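Local coordinates for protein geranylgeranyl pyrophosphate synthase (Corynebacterium glutamicum, PDB 3LK5) that probably joins allylic and homoallylic isoprenoid diphosphates in isoprenoid biosynthesis, with magnesium as cofactor, as other members of the FPP/GGPP synthase family do, at residues D194-L197 and E198-N202; N202-V205 and E206-D209; A273-D276 and I277-G280; V311-P314 and E315-A318; I320-H323 and I324-T327. All blocks are in the same frame, centred on the assembly; numbering follows the deposited sequence.

Contact 1: D194-L197 and E198-N202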
loop_
_atom_site.group_PDB
_atom_site.type_symbol
_atom_site.label_atom_id
_atom_site.label_comp_id
_atom_site.label_asym_id
_atom_site.label_seq_id
_atom_site.Cartn_x
_atom_site.Cartn_y
_atom_site.Cartn_z
ATOM N N ASP A 194 10.463 -8.462 -11.955
ATOM C CA ASP A 194 10.605 -9.888 -11.584
ATOM C C ASP A 194 9.402 -10.743 -12.022
ATOM O O ASP A 194 9.566 -11.865 -12.553
ATOM C CB ASP A 194 10.795 -9.998 -10.076
ATOM C CG ASP A 194 11.405 -11.309 -9.652
ATOM O OD1 ASP A 194 12.296 -11.836 -10.350
ATOM O OD2 ASP A 194 11.009 -11.812 -8.591
ATOM N N ILE A 195 8.202 -10.212 -11.792
ATOM C CA ILE A 195 6.945 -10.807 -12.256
ATOM C C ILE A 195 6.957 -11.023 -13.761
ATOM O O ILE A 195 6.488 -12.065 -14.262
ATOM C CB ILE A 195 5.704 -9.903 -11.887
ATOM C CG1 ILE A 195 5.453 -9.925 -10.396
ATOM C CG2 ILE A 195 4.427 -10.346 -12.618
ATOM C CD1 ILE A 195 5.581 -11.262 -9.804
ATOM N N TYR A 196 7.491 -10.032 -14.468
ATOM C CA TYR A 196 7.578 -10.067 -15.906
ATOM C C TYR A 196 8.515 -11.225 -16.298
ATOM O O TYR A 196 8.172 -12.064 -17.161
ATOM C CB TYR A 196 8.083 -8.726 -16.458
ATOM C CG TYR A 196 8.445 -8.741 -17.925
ATOM C CD1 TYR A 196 7.489 -8.448 -18.922
ATOM C CD2 TYR A 196 9.738 -9.053 -18.331
ATOM C CE1 TYR A 196 7.835 -8.475 -20.290
ATOM C CE2 TYR A 196 10.091 -9.088 -19.687
ATOM C CZ TYR A 196 9.139 -8.803 -20.654
ATOM O OH TYR A 196 9.503 -8.835 -21.979
ATOM N N LEU A 197 9.699 -11.266 -15.692
ATOM C CA LEU A 197 10.637 -12.365 -16.044
ATOM C C LEU A 197 10.018 -13.739 -15.836
ATOM O O LEU A 197 10.201 -14.639 -16.689
ATOM C CB LEU A 197 11.969 -12.235 -15.286
ATOM C CG LEU A 197 12.755 -10.916 -15.388
ATOM C CD1 LEU A 197 14.096 -11.065 -14.656
ATOM C CD2 LEU A 197 13.011 -10.509 -16.812
ATOM N N GLU A 198 9.295 -13.921 -14.733
ATOM C CA GLU A 198 8.684 -15.208 -14.422
ATOM C C GLU A 198 7.555 -15.560 -15.363
ATOM O O GLU A 198 7.401 -16.721 -15.742
ATOM C CB GLU A 198 8.154 -15.255 -12.995
ATOM C CG GLU A 198 9.204 -15.453 -11.941
ATOM C CD GLU A 198 8.640 -15.273 -10.544
ATOM O OE1 GLU A 198 7.515 -14.719 -10.423
ATOM O OE2 GLU A 198 9.300 -15.689 -9.569
ATOM N N SER A 199 6.762 -14.554 -15.736
ATOM C CA SER A 199 5.605 -14.775 -16.569
ATOM C C SER A 199 6.013 -15.015 -18.029
ATOM O O SER A 199 5.352 -15.775 -18.740
ATOM C CB SER A 199 4.623 -13.594 -16.436
ATOM O OG SER A 199 5.160 -12.429 -17.047
ATOM N N HIS A 200 7.098 -14.375 -18.464
ATOM C CA HIS A 200 7.608 -14.500 -19.825
ATOM C C HIS A 200 8.724 -15.568 -19.937
ATOM O O HIS A 200 9.390 -15.677 -20.976
ATOM C CB HIS A 200 8.106 -13.145 -20.309
ATOM C CG HIS A 200 7.000 -12.172 -20.597
ATOM N ND1 HIS A 200 6.132 -11.717 -19.626
ATOM C CD2 HIS A 200 6.594 -11.599 -21.759
ATOM C CE1 HIS A 200 5.250 -10.896 -20.173
ATOM N NE2 HIS A 200 5.512 -10.803 -21.464
ATOM N N ALA A 201 8.908 -16.339 -18.857
ATOM C CA ALA A 201 10.012 -17.294 -18.733
ATOM C C ALA A 201 11.239 -16.707 -19.433
ATOM O O ALA A 201 11.833 -17.330 -20.293
ATOM C CB ALA A 201 9.623 -18.646 -19.361
ATOM N N ASN A 202 11.580 -15.475 -19.068
ATOM C CA ASN A 202 12.660 -14.713 -19.695
ATOM C C ASN A 202 14.042 -15.100 -19.118
ATOM O O ASN A 202 14.173 -15.304 -17.900
ATOM C CB ASN A 202 12.350 -13.223 -19.502
ATOM C CG ASN A 202 13.374 -12.311 -20.126
ATOM O OD1 ASN A 202 14.550 -12.299 -19.728
ATOM N ND2 ASN A 202 12.919 -11.469 -21.056
HETATM O O HOH W 1 11.912 -14.680 -10.148
#
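The rings of Tyr-196 and His-200 lie face to face one helical turn apart, their centroids separated by 4.0 Å and their planes inclined by 25°. CE1 of the tyrosine sits over the centre of the imidazole, whereas the imidazole covers the phenol off-centre, toward the rim. Tyr-196 reaches this position because its CG is anti to the backbone N (chi1 169°). ND1 of the histidine also makes a weak hydrogen bond to Tyr-196 O, and it pairs with Ser-199 OG at 2.8 Å, OG lying at the imidazole edge. Together these partners limit the rotation of the ring. The stack marks the C-terminal end of helix 170-199, where His-200 is the first residue to leave helical geometry; Asn-202 N, bonded to Leu-197 O at 2.9 Å, closes the turn. Asp-194, one turn before Glu-198, is a magnesium ligand of this protein, though no metal is bound to this chain. A water donates to both Asp-194 OD1 and Glu-198 OE2, bridging two acids whose OD2 and OE2 are 4.3 Å apart. Lys-215 forms a salt bridge with Asp-194 OD2, and Glu-198 also touches Asp-112, another magnesium ligand.

Contact 2: N202-V205 and E206-D209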
loop_
_atom_site.group_PDB
_atom_site.type_symbol
_atom_site.label_atom_id
_atom_site.label_comp_id
_atom_site.label_asym_id
_atom_site.label_seq_id
_atom_site.Cartn_x
_atom_site.Cartn_y
_atom_site.Cartn_z
ATOM N N ASN A 202 11.580 -15.475 -19.068
ATOM C CA ASN A 202 12.660 -14.713 -19.695
ATOM C C ASN A 202 14.042 -15.100 -19.118
ATOM O O ASN A 202 14.173 -15.304 -17.900
ATOM C CB ASN A 202 12.350 -13.223 -19.502
ATOM C CG ASN A 202 13.374 -12.311 -20.126
ATOM O OD1 ASN A 202 14.550 -12.299 -19.728
ATOM N ND2 ASN A 202 12.919 -11.469 -21.056
ATOM N N GLU A 203 15.061 -15.197 -19.980
ATOM C CA GLU A 203 16.355 -15.748 -19.561
ATOM C C GLU A 203 17.496 -14.718 -19.577
ATOM O O GLU A 203 18.677 -15.100 -19.554
ATOM C CB GLU A 203 16.743 -16.965 -20.444
ATOM C CG GLU A 203 15.676 -18.062 -20.540
ATOM C CD GLU A 203 16.041 -19.163 -21.540
ATOM O OE1 GLU A 203 17.151 -19.114 -22.115
ATOM O OE2 GLU A 203 15.224 -20.084 -21.731
ATOM N N SER A 204 17.165 -13.422 -19.614
ATOM C CA SER A 204 18.205 -12.385 -19.641
ATOM C C SER A 204 18.934 -12.298 -18.296
ATOM O O SER A 204 18.274 -12.135 -17.246
ATOM C CB SER A 204 17.585 -11.015 -19.917
ATOM O OG SER A 204 18.569 -9.998 -19.813
ATOM N N VAL A 205 20.268 -12.356 -18.344
ATOM C CA VAL A 205 21.135 -12.164 -17.163
ATOM C C VAL A 205 21.015 -10.706 -16.712
ATOM O O VAL A 205 20.873 -10.410 -15.506
ATOM C CB VAL A 205 22.611 -12.488 -17.479
ATOM C CG1 VAL A 205 23.491 -12.257 -16.250
ATOM C CG2 VAL A 205 22.766 -13.948 -17.919
ATOM N N GLU A 206 21.026 -9.810 -17.706
ATOM C CA GLU A 206 20.918 -8.359 -17.507
ATOM C C GLU A 206 19.655 -7.968 -16.773
ATOM O O GLU A 206 19.665 -7.075 -15.904
ATOM C CB GLU A 206 20.877 -7.652 -18.852
ATOM C CG GLU A 206 21.921 -6.584 -19.019
ATOM C CD GLU A 206 23.307 -7.187 -19.144
ATOM O OE1 GLU A 206 23.484 -8.132 -19.958
ATOM O OE2 GLU A 206 24.224 -6.724 -18.426
ATOM N N LEU A 207 18.548 -8.606 -17.137
ATOM C CA LEU A 207 17.295 -8.245 -16.508
ATOM C C LEU A 207 17.214 -8.788 -15.095
ATOM O O LEU A 207 16.679 -8.126 -14.207
ATOM C CB LEU A 207 16.104 -8.666 -17.349
ATOM C CG LEU A 207 15.939 -7.791 -18.604
ATOM C CD1 LEU A 207 14.919 -8.439 -19.521
ATOM C CD2 LEU A 207 15.536 -6.337 -18.277
ATOM N N ALA A 208 17.741 -9.993 -14.883
ATOM C CA ALA A 208 17.835 -10.555 -13.532
ATOM C C ALA A 208 18.711 -9.656 -12.657
ATOM O O ALA A 208 18.361 -9.431 -11.470
ATOM C CB ALA A 208 18.398 -12.005 -13.562
ATOM N N ASP A 209 19.811 -9.136 -13.222
ATOM C CA ASP A 209 20.682 -8.137 -12.535
ATOM C C ASP A 209 19.884 -6.897 -12.075
ATOM O O ASP A 209 20.087 -6.398 -10.959
ATOM C CB ASP A 209 21.824 -7.619 -13.432
ATOM C CG ASP A 209 22.924 -8.658 -13.691
ATOM O OD1 ASP A 209 23.108 -9.625 -12.905
ATOM O OD2 ASP A 209 23.636 -8.476 -14.712
#
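An Asx turn runs straight into a helix N-cap here: Asn-202 OD1 accepts a hydrogen bond from Ser-204 N, and Ser-204 OG accepts one from Leu-207 N. The capping bond, 3.0 Å from Leu-207 N to Ser-204 OG with an N-H...O angle of 153°, makes Ser-204 the N-cap of helix 205-231. Its hydroxyl is anti to the backbone N (chi1 174°), which points OG forward, toward the N-H of Leu-207 in the first turn. The bond of the Asx turn is 2.8 Å from Ser-204 N to Asn-202 OD1; the N-H points almost straight at the oxygen (168°), although the donor is tilted from the carbonyl plane of the amide. The asparagine therefore fixes the residue that does the capping, a second-shell role. Leu-207 lies against both: its CD1 is 3.7 Å from Ser-204 CB and 3.9 Å from Asn-202 OD1, and the leucine and asparagine side chains cross at about a right angle. Further along, Val-205 and Asp-209 run side by side in the same direction, with CG1 of the valine 4.1 Å from OD2 of the aspartate. Asp-209 OD1 forms a salt bridge with Arg-336. Around this helix start, Leu-207 packs on Leu-197 of the preceding helix 170-199, while Val-205 and Asp-209 rest against helix 284-296 through Ala-287, Gln-291 and Val-284.

Contact 3: A273-D276 and I277-G280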
loop_
_atom_site.group_PDB
_atom_site.type_symbol
_atom_site.label_atom_id
_atom_site.label_comp_id
_atom_site.label_asym_id
_atom_site.label_seq_id
_atom_site.Cartn_x
_atom_site.Cartn_y
_atom_site.Cartn_z
ATOM N N ALA A 273 14.197 -28.129 0.290
ATOM C CA ALA A 273 15.361 -28.104 -0.606
ATOM C C ALA A 273 14.913 -27.756 -2.030
ATOM O O ALA A 273 13.927 -28.315 -2.527
ATOM C CB ALA A 273 16.108 -29.477 -0.565
ATOM N N GLY A 274 15.595 -26.797 -2.658
ATOM C CA GLY A 274 15.380 -26.473 -4.069
ATOM C C GLY A 274 14.083 -25.774 -4.382
ATOM O O GLY A 274 13.640 -25.735 -5.533
ATOM N N ASP A 275 13.476 -25.199 -3.346
ATOM C CA ASP A 275 12.248 -24.434 -3.482
ATOM C C ASP A 275 12.260 -23.471 -4.654
ATOM O O ASP A 275 11.249 -23.299 -5.331
ATOM C CB ASP A 275 12.023 -23.642 -2.201
ATOM C CG ASP A 275 10.602 -23.202 -2.046
ATOM O OD1 ASP A 275 9.729 -24.094 -2.000
ATOM O OD2 ASP A 275 10.378 -21.974 -1.957
ATOM N N ASP A 276 13.413 -22.838 -4.895
ATOM C CA ASP A 276 13.541 -21.879 -6.002
ATOM C C ASP A 276 13.377 -22.536 -7.369
ATOM O O ASP A 276 12.995 -21.863 -8.326
ATOM C CB ASP A 276 14.887 -21.141 -5.967
ATOM C CG ASP A 276 14.911 -19.994 -4.961
ATOM O OD1 ASP A 276 13.880 -19.718 -4.310
ATOM O OD2 ASP A 276 15.959 -19.342 -4.824
ATOM N N ILE A 277 13.692 -23.827 -7.458
ATOM C CA ILE A 277 13.469 -24.587 -8.705
ATOM C C ILE A 277 11.957 -24.817 -8.889
ATOM O O ILE A 277 11.390 -24.480 -9.937
ATOM C CB ILE A 277 14.216 -25.938 -8.729
ATOM C CG1 ILE A 277 15.741 -25.775 -8.606
ATOM C CG2 ILE A 277 13.890 -26.718 -10.007
ATOM C CD1 ILE A 277 16.368 -24.832 -9.603
ATOM N N ARG A 278 11.330 -25.373 -7.841
ATOM C CA ARG A 278 9.885 -25.622 -7.797
ATOM C C ARG A 278 9.055 -24.384 -8.091
ATOM O O ARG A 278 8.026 -24.494 -8.739
ATOM C CB ARG A 278 9.470 -26.241 -6.452
ATOM C CG ARG A 278 8.008 -26.709 -6.401
ATOM C CD ARG A 278 7.457 -26.697 -4.977
ATOM N NE ARG A 278 7.646 -25.392 -4.343
ATOM C CZ ARG A 278 6.782 -24.378 -4.407
ATOM N NH1 ARG A 278 5.629 -24.511 -5.062
ATOM N NH2 ARG A 278 7.062 -23.224 -3.806
ATOM N N GLU A 279 9.521 -23.219 -7.636
ATOM C CA GLU A 279 8.803 -21.955 -7.780
ATOM C C GLU A 279 9.118 -21.253 -9.109
ATOM O O GLU A 279 8.471 -20.273 -9.457
ATOM C CB GLU A 279 9.165 -21.031 -6.602
ATOM C CG GLU A 279 8.154 -19.944 -6.247
ATOM C CD GLU A 279 7.621 -20.070 -4.814
ATOM O OE1 GLU A 279 8.429 -20.332 -3.889
ATOM O OE2 GLU A 279 6.394 -19.899 -4.621
ATOM N N GLY A 280 10.122 -21.726 -9.846
ATOM C CA GLY A 280 10.517 -21.069 -11.104
ATOM C C GLY A 280 11.127 -19.675 -11.017
ATOM O O GLY A 280 10.911 -18.845 -11.914
#
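Asp-275 and Arg-278 both set CG anti to the backbone N (chi1 -161° and -172°), and the arginine then bends at chi3, so that carboxylate and guanidinium come alongside each other. Asp-275 OD1 meets the edge of the guanidinium, near its plane, and takes two weak hydrogen bonds: 3.3 Å from Arg-278 NH2 and 3.4 Å from Arg-278 NE. Both nitrogens share this one oxygen, and the two planes are turned 36° apart. NH2 also forms a salt bridge with Glu-279 OE1 at 3.2 Å, completing a three-residue ionic network. This network spans the single turn of helix 275-278, which opens after Gly-274 at the N-cap position and closes in a Schellman motif at Gly-280, whose phi is positive. At the opening, Gly-274 O accepts from both Ile-277 N and Arg-278 N. The two acid side chains run side by side with their carboxylate planes nearly perpendicular, Asp-275 OD2 only 3.2 Å from Glu-279 OE1; Arg-278 NH2, which bonds to both acids, probably offsets the repulsion. Glu-279 also approaches Asp-112, a magnesium ligand of this protein, their nearest side-chain atoms about 3 Å apart. Away from the acids, Ile-277 packs on helix 314-326.

Contact 4: V311-P314 and E315-A318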
loop_
_atom_site.group_PDB
_atom_site.type_symbol
_atom_site.label_atom_id
_atom_site.label_comp_id
_atom_site.label_asym_id
_atom_site.label_seq_id
_atom_site.Cartn_x
_atom_site.Cartn_y
_atom_site.Cartn_z
ATOM N N VAL A 311 8.259 -28.765 -12.029
ATOM C CA VAL A 311 8.454 -29.984 -11.246
ATOM C C VAL A 311 8.153 -29.767 -9.760
ATOM O O VAL A 311 8.142 -28.633 -9.272
ATOM C CB VAL A 311 9.870 -30.587 -11.429
ATOM C CG1 VAL A 311 10.081 -31.034 -12.868
ATOM C CG2 VAL A 311 10.949 -29.606 -10.994
ATOM N N THR A 312 7.933 -30.877 -9.052
ATOM C CA THR A 312 7.443 -30.872 -7.674
ATOM C C THR A 312 8.214 -31.843 -6.767
ATOM O O THR A 312 8.580 -31.494 -5.642
ATOM C CB THR A 312 5.893 -31.156 -7.670
ATOM O OG1 THR A 312 5.199 -29.934 -7.411
ATOM C CG2 THR A 312 5.469 -32.221 -6.640
ATOM N N SER A 313 8.463 -33.057 -7.259
ATOM C CA SER A 313 9.076 -34.093 -6.436
ATOM C C SER A 313 10.544 -33.768 -6.106
ATOM O O SER A 313 11.251 -33.192 -6.937
ATOM C CB SER A 313 8.965 -35.465 -7.116
ATOM O OG SER A 313 10.003 -35.666 -8.060
ATOM N N PRO A 314 10.999 -34.140 -4.889
ATOM C CA PRO A 314 12.399 -33.937 -4.512
ATOM C C PRO A 314 13.360 -34.506 -5.563
ATOM O O PRO A 314 14.332 -33.848 -5.916
ATOM C CB PRO A 314 12.523 -34.708 -3.192
ATOM C CG PRO A 314 11.153 -34.641 -2.602
ATOM C CD PRO A 314 10.198 -34.679 -3.769
ATOM N N GLU A 315 13.058 -35.705 -6.063
ATOM C CA GLU A 315 13.862 -36.392 -7.076
ATOM C C GLU A 315 14.009 -35.573 -8.378
ATOM O O GLU A 315 15.132 -35.351 -8.854
ATOM C CB GLU A 315 13.280 -37.796 -7.358
ATOM C CG GLU A 315 13.141 -38.733 -6.127
ATOM C CD GLU A 315 11.953 -38.403 -5.170
ATOM O OE1 GLU A 315 11.136 -37.480 -5.448
ATOM O OE2 GLU A 315 11.858 -39.083 -4.118
ATOM N N ASP A 316 12.887 -35.116 -8.934
ATOM C CA ASP A 316 12.871 -34.225 -10.112
ATOM C C ASP A 316 13.615 -32.903 -9.867
ATOM O O ASP A 316 14.330 -32.401 -10.735
ATOM C CB ASP A 316 11.428 -33.875 -10.513
ATOM C CG ASP A 316 10.679 -35.048 -11.129
ATOM O OD1 ASP A 316 11.187 -36.183 -11.107
ATOM O OD2 ASP A 316 9.559 -34.828 -11.637
ATOM N N ILE A 317 13.402 -32.318 -8.693
ATOM C CA ILE A 317 14.094 -31.076 -8.327
ATOM C C ILE A 317 15.623 -31.278 -8.308
ATOM O O ILE A 317 16.396 -30.436 -8.825
ATOM C CB ILE A 317 13.611 -30.570 -6.954
ATOM C CG1 ILE A 317 12.145 -30.154 -7.032
ATOM C CG2 ILE A 317 14.490 -29.392 -6.450
ATOM C CD1 ILE A 317 11.909 -28.855 -7.729
ATOM N N ALA A 318 16.045 -32.392 -7.712
ATOM C CA ALA A 318 17.461 -32.711 -7.570
ATOM C C ALA A 318 18.140 -32.912 -8.936
ATOM O O ALA A 318 19.288 -32.482 -9.156
ATOM C CB ALA A 318 17.653 -33.962 -6.684
HETATM O O HOH W 2 7.846 -33.255 -10.135
#
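Ser-313 OG accepts a nearly straight hydrogen bond from Asp-316 N, 3.1 Å long at 166°, and gives a weak one of 3.4 Å to Glu-315 OE1. The hydroxyl occupies the position between its backbone N and carbonyl carbon (chi1 84°), within reach of the first turn of the helix. Glu-315 bends at chi2, which carries OE1 back to Ser-313 OG and beside the ring of Pro-314, whose CD lies 3.4 Å away. Asp-316 CG, anti to its own carbonyl carbon, lies 3.2 Å from Ser-313 OG, but the angle to OD1 is too poor for a hydrogen bond. On the apolar side, Val-311 CG2 presses against Ile-317 CD1 at 3.5 Å, tighter than usual for two carbons, while the body of the valine crosses the CB of Asp-316. A water reaches further back along the chain: it accepts from Thr-312 N at 2.6 Å and donates to Asp-316 OD2 at 2.8 Å, tying the carboxylate to the incoming loop. Farther out, Ile-317 packs on Ile-277 and Arg-278 of helix 275-278, and its carbonyl oxygen receives the hydroxyl of Thr-321. Distant from the magnesium-binding aspartates, the arrangement is a serine N-cap at the start of helix 314-326, with proline at the first helical position and acidic residues at the next two, where negative charges would probably interact favourably with the positive end of the helix dipole.

Contact 5: I320-H323 and I324-T327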
loop_
_atom_site.group_PDB
_atom_site.type_symbol
_atom_site.label_atom_id
_atom_site.label_comp_id
_atom_site.label_asym_id
_atom_site.label_seq_id
_atom_site.Cartn_x
_atom_site.Cartn_y
_atom_site.Cartn_z
ATOM N N ILE A 320 17.255 -31.603 -11.857
ATOM C CA ILE A 320 17.432 -30.285 -12.485
ATOM C C ILE A 320 18.622 -29.566 -11.813
ATOM O O ILE A 320 19.450 -28.916 -12.472
ATOM C CB ILE A 320 16.194 -29.375 -12.293
ATOM C CG1 ILE A 320 14.907 -29.963 -12.934
ATOM C CG2 ILE A 320 16.467 -27.928 -12.754
ATOM C CD1 ILE A 320 15.012 -30.399 -14.366
ATOM N N THR A 321 18.664 -29.676 -10.490
ATOM C CA THR A 321 19.712 -29.023 -9.710
ATOM C C THR A 321 21.108 -29.514 -10.115
ATOM O O THR A 321 22.036 -28.702 -10.295
ATOM C CB THR A 321 19.470 -29.229 -8.226
ATOM O OG1 THR A 321 18.257 -28.561 -7.869
ATOM C CG2 THR A 321 20.608 -28.618 -7.440
ATOM N N GLU A 322 21.252 -30.831 -10.266
ATOM C CA GLU A 322 22.541 -31.406 -10.710
ATOM C C GLU A 322 22.892 -30.963 -12.142
ATOM O O GLU A 322 24.064 -30.729 -12.438
ATOM C CB GLU A 322 22.606 -32.942 -10.536
ATOM C CG GLU A 322 22.646 -33.441 -9.062
ATOM C CD GLU A 322 23.681 -32.680 -8.173
ATOM O OE1 GLU A 322 24.752 -32.290 -8.667
ATOM O OE2 GLU A 322 23.418 -32.472 -6.967
ATOM N N HIS A 323 21.888 -30.838 -13.019
ATOM C CA HIS A 323 22.137 -30.313 -14.373
ATOM C C HIS A 323 22.681 -28.879 -14.262
ATOM O O HIS A 323 23.655 -28.538 -14.933
ATOM C CB HIS A 323 20.895 -30.337 -15.277
ATOM C CG HIS A 323 20.517 -31.697 -15.801
ATOM N ND1 HIS A 323 21.395 -32.518 -16.475
ATOM C CD2 HIS A 323 19.323 -32.340 -15.815
ATOM C CE1 HIS A 323 20.779 -33.635 -16.833
ATOM N NE2 HIS A 323 19.510 -33.539 -16.473
ATOM N N ILE A 324 22.070 -28.057 -13.400
ATOM C CA ILE A 324 22.558 -26.707 -13.163
ATOM C C ILE A 324 24.006 -26.696 -12.659
ATOM O O ILE A 324 24.848 -25.985 -13.207
ATOM C CB ILE A 324 21.606 -25.919 -12.191
ATOM C CG1 ILE A 324 20.290 -25.617 -12.903
ATOM C CG2 ILE A 324 22.259 -24.593 -11.696
ATOM C CD1 ILE A 324 19.162 -25.121 -11.953
ATOM N N ARG A 325 24.302 -27.493 -11.634
ATOM C CA ARG A 325 25.666 -27.587 -11.120
ATOM C C ARG A 325 26.687 -27.969 -12.209
ATOM O O ARG A 325 27.791 -27.386 -12.265
ATOM C CB ARG A 325 25.772 -28.624 -9.991
ATOM C CG ARG A 325 27.104 -28.490 -9.206
ATOM C CD ARG A 325 27.448 -29.767 -8.395
ATOM N NE ARG A 325 26.307 -30.257 -7.600
ATOM C CZ ARG A 325 25.919 -29.738 -6.432
ATOM N NH1 ARG A 325 26.589 -28.712 -5.881
ATOM N NH2 ARG A 325 24.865 -30.249 -5.810
ATOM N N ALA A 326 26.322 -28.933 -13.059
ATOM C CA ALA A 326 27.276 -29.434 -14.077
ATOM C C ALA A 326 27.657 -28.358 -15.095
ATOM O O ALA A 326 28.671 -28.496 -15.781
ATOM C CB ALA A 326 26.722 -30.695 -14.790
ATOM N N THR A 327 26.862 -27.283 -15.190
ATOM C CA THR A 327 27.140 -26.202 -16.143
ATOM C C THR A 327 28.341 -25.333 -15.728
ATOM O O THR A 327 28.936 -24.645 -16.563
ATOM C CB THR A 327 25.940 -25.254 -16.355
ATOM O OG1 THR A 327 25.695 -24.552 -15.136
ATOM C CG2 THR A 327 24.646 -25.989 -16.809
#
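Within the last turns of helix 314-326, Glu-322 and Arg-325 form a salt bridge three residues apart. The two side chains run alongside one another in the same direction, and the arginine grips the acid side-on: NE reaches OE1 of Glu-322 at 2.8 Å and NH2 reaches OE2 at 2.9 Å. Both bonds are almost straight, at 174° and 179°. Carboxylate and guanidinium are nearly coplanar, 21° apart, and each oxygen is met on its syn side. Glu-322 bends at chi2 to bring its carboxylate round to the guanidinium edge. Near the C-terminal end of the helix, Thr-327 N donates to Ile-324 O at 3.1 Å; Thr-327 OG1 lies only 2.5 Å from the same oxygen, so short that the exact geometry of that bond is doubtful. Ala-329 N in turn bonds to OG1, linking the turn to the following helix. The inner side is apolar, with Ile-320 CG2 4.0 Å from Ile-324 CD1 and Ile-324 packed on Ile-304, Leu-285 and Ile-277. His-323 leans on helix 298-307. Since each carboxylate oxygen has its own N-H partner and the two planes nearly coincide, the paired bonds restrict rotation of both ends, and the opposite charges probably balance one another on this exposed face.

Overall arrangement
From the N terminus, contact 1 ends helix 170-199 and contact 2 starts helix 205-231; sharing Asn-202, they close the short connection between these helices, and Leu-197 packs on Leu-207 across it. Contact 3, the single turn 275-278, comes much later in sequence yet touches contact 1 where Glu-198 CG meets Gly-280 O. Contacts 4 and 5 are the start and end of helix 314-326, their centres about 13 Å apart. Ile-277 of contact 3 packs against both, meeting Ile-317, Ile-320, Thr-321 and Ile-324. All five are local; contacts 1 and 2 overlap at Asn-202 and the others follow in series, none nested or crossing, and contact 3 joins the metal-site side to helix 314-326.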